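PDB 5C2V: hydrazine synthase subunit beta from Candidatus Kuenenia stuttgartiensis, which forms part of the complex that condenses nitric oxide with ammonium to make hydrazine, and may modulate passage of the hydroxylamine intermediate between the alpha and gamma subunits. Local coordinates for residues His208-Asn213 and Tyr300-Leu305. Sequence-based numbering, arbitrary orientation.
Sequences HQTPKN and YLRDDL
T210, near the end of strand 203-211 in a beta-propeller blade, and K212, just beyond it, meet R302 and D303 of the turn 301-304. The methyl CG2 of T210 lies over one face of the R302 guanidinium, displaced to its NH1 side, 3.5 Å from NH1. Threonine suits this place, being two-sided: CG2 stands anti to the backbone N (chi1 -56° for OG1) and faces the arginine, while OG1 bonds to N229 of the neighbouring strand. The ammonium of K212 comes to the guanidinium edge, in its plane, with NZ 3.2 Å from R302 NH1. Two donors cannot bond, and D303 probably offsets the like charges: its OD1 takes a weak, bent hydrogen bond within a salt bridge from R302 NH1 (3.0 Å) and a long salt bridge from K212 NZ (3.8 Å). This network joins blade to turn across a gap, the CA atoms of T210 and R302 being 9.9 Å apart. Long side chains span it: K212 turns at chi2, then runs extended (chi3 179°), while R302 bends at chi2 and chi3. R302 also touches bound trimethyl glycine, and its NH2 forms a salt bridge with E188 of that pocket. K212 NZ has a weak hydrogen bond to F569 O of the alpha subunit. R302 and D303 are the central residues of this type I turn, in which D304 N bonds to L301 O at 3.1 Å.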
loop_
_atom_site.group_PDB
_atom_site.type_symbol
_atom_site.label_atom_id
_atom_site.label_comp_id
_atom_site.label_asym_id
_atom_site.label_seq_id
_atom_site.Cartn_x
_atom_site.Cartn_y
_atom_site.Cartn_z
ATOM N N HIS B 208 -17.936 -13.162 -35.121
ATOM C CA HIS B 208 -18.997 -12.170 -35.251
ATOM C C HIS B 208 -18.625 -10.836 -34.614
ATOM O O HIS B 208 -17.508 -10.652 -34.128
ATOM C CB HIS B 208 -20.292 -12.691 -34.625
ATOM C CG HIS B 208 -20.217 -12.859 -33.141
ATOM N ND1 HIS B 208 -20.498 -11.839 -32.259
ATOM C CD2 HIS B 208 -19.889 -13.933 -32.379
ATOM C CE1 HIS B 208 -20.350 -12.273 -31.020
ATOM N NE2 HIS B 208 -19.980 -13.541 -31.067
ATOM N N GLN B 209 -19.578 -9.910 -34.624
ATOM C CA GLN B 209 -19.397 -8.609 -33.995
ATOM C C GLN B 209 -20.446 -8.367 -32.919
ATOM O O GLN B 209 -21.555 -8.896 -32.984
ATOM C CB GLN B 209 -19.462 -7.488 -35.036
ATOM C CG GLN B 209 -18.202 -7.325 -35.865
ATOM C CD GLN B 209 -18.251 -6.097 -36.753
ATOM O OE1 GLN B 209 -19.250 -5.840 -37.422
ATOM N NE2 GLN B 209 -17.169 -5.327 -36.756
ATOM N N THR B 210 -20.080 -7.569 -31.922
ATOM C CA THR B 210 -21.012 -7.139 -30.896
ATOM C C THR B 210 -21.250 -5.641 -31.008
ATOM O O THR B 210 -20.377 -4.838 -30.669
ATOM C CB THR B 210 -20.491 -7.467 -29.483
ATOM O OG1 THR B 210 -20.217 -8.870 -29.380
ATOM C CG2 THR B 210 -21.505 -7.061 -28.423
ATOM N N PRO B 211 -22.435 -5.259 -31.498
ATOM C CA PRO B 211 -22.850 -3.857 -31.519
ATOM C C PRO B 211 -23.311 -3.410 -30.143
ATOM O O PRO B 211 -23.868 -4.231 -29.415
ATOM C CB PRO B 211 -24.019 -3.844 -32.517
ATOM C CG PRO B 211 -24.353 -5.304 -32.801
ATOM C CD PRO B 211 -23.536 -6.157 -31.884
ATOM N N LYS B 212 -23.100 -2.153 -29.774
ATOM C CA LYS B 212 -23.949 -1.626 -28.727
ATOM C C LYS B 212 -24.922 -0.719 -29.463
ATOM O O LYS B 212 -24.582 0.396 -29.857
ATOM C CB LYS B 212 -23.140 -0.870 -27.671
ATOM C CG LYS B 212 -21.677 -1.306 -27.573
ATOM C CD LYS B 212 -21.504 -2.668 -26.924
ATOM C CE LYS B 212 -20.034 -3.067 -26.880
ATOM N NZ LYS B 212 -19.808 -4.304 -26.082
ATOM N N ASN B 213 -26.140 -1.217 -29.637
ATOM C CA ASN B 213 -27.178 -0.520 -30.387
ATOM C C ASN B 213 -27.963 0.491 -29.563
ATOM O O ASN B 213 -28.456 1.491 -30.085
ATOM C CB ASN B 213 -28.123 -1.538 -31.020
ATOM C CG ASN B 213 -28.763 -2.441 -30.000
ATOM O OD1 ASN B 213 -28.175 -3.435 -29.573
ATOM N ND2 ASN B 213 -29.981 -2.104 -29.607
ATOM N N TYR B 300 -18.765 -11.605 -18.194
ATOM C CA TYR B 300 -18.034 -10.429 -17.737
ATOM C C TYR B 300 -16.729 -10.273 -18.514
ATOM O O TYR B 300 -16.279 -9.157 -18.776
ATOM C CB TYR B 300 -17.748 -10.513 -16.234
ATOM C CG TYR B 300 -16.907 -9.366 -15.706
ATOM C CD1 TYR B 300 -15.523 -9.467 -15.636
ATOM C CD2 TYR B 300 -17.499 -8.182 -15.286
ATOM C CE1 TYR B 300 -14.753 -8.423 -15.162
ATOM C CE2 TYR B 300 -16.735 -7.132 -14.808
ATOM C CZ TYR B 300 -15.363 -7.259 -14.749
ATOM O OH TYR B 300 -14.598 -6.219 -14.275
ATOM N N LEU B 301 -16.129 -11.399 -18.882
ATOM C CA LEU B 301 -14.830 -11.407 -19.547
ATOM C C LEU B 301 -14.931 -11.038 -21.022
ATOM O O LEU B 301 -13.918 -10.752 -21.663
ATOM C CB LEU B 301 -14.165 -12.778 -19.406
ATOM C CG LEU B 301 -13.435 -13.064 -18.092
ATOM C CD1 LEU B 301 -12.897 -14.486 -18.077
ATOM C CD2 LEU B 301 -12.315 -12.060 -17.866
ATOM N N ARG B 302 -16.148 -11.053 -21.559
ATOM C CA ARG B 302 -16.367 -10.674 -22.953
ATOM C C ARG B 302 -15.899 -9.245 -23.222
ATOM O O ARG B 302 -15.372 -8.946 -24.292
ATOM C CB ARG B 302 -17.847 -10.817 -23.325
ATOM C CG ARG B 302 -18.138 -10.593 -24.804
ATOM C CD ARG B 302 -18.892 -9.293 -25.038
ATOM N NE ARG B 302 -20.329 -9.445 -24.829
ATOM C CZ ARG B 302 -21.192 -8.434 -24.810
ATOM N NH1 ARG B 302 -20.764 -7.191 -24.981
ATOM N NH2 ARG B 302 -22.483 -8.664 -24.614
ATOM N N ASP B 303 -16.089 -8.372 -22.238
ATOM C CA ASP B 303 -15.739 -6.964 -22.377
ATOM C C ASP B 303 -14.337 -6.645 -21.865
ATOM O O ASP B 303 -13.930 -5.483 -21.852
ATOM C CB ASP B 303 -16.762 -6.088 -21.654
ATOM C CG ASP B 303 -18.134 -6.156 -22.290
ATOM O OD1 ASP B 303 -18.228 -6.615 -23.447
ATOM O OD2 ASP B 303 -19.117 -5.751 -21.635
ATOM N N ASP B 304 -13.600 -7.666 -21.444
ATOM C CA ASP B 304 -12.231 -7.449 -20.998
ATOM C C ASP B 304 -11.378 -7.206 -22.235
ATOM O O ASP B 304 -11.292 -8.058 -23.119
ATOM C CB ASP B 304 -11.720 -8.655 -20.202
ATOM C CG ASP B 304 -10.393 -8.389 -19.506
ATOM O OD1 ASP B 304 -9.677 -7.441 -19.891
ATOM O OD2 ASP B 304 -10.063 -9.142 -18.566
ATOM N N LEU B 305 -10.740 -6.042 -22.293
ATOM C CA LEU B 305 -10.018 -5.640 -23.493
ATOM C C LEU B 305 -8.532 -5.973 -23.400
ATOM O O LEU B 305 -7.764 -5.685 -24.318
ATOM C CB LEU B 305 -10.225 -4.147 -23.760
ATOM C CG LEU B 305 -11.630 -3.809 -24.273
ATOM C CD1 LEU B 305 -11.775 -2.328 -24.592
ATOM C CD2 LEU B 305 -11.986 -4.658 -25.487
#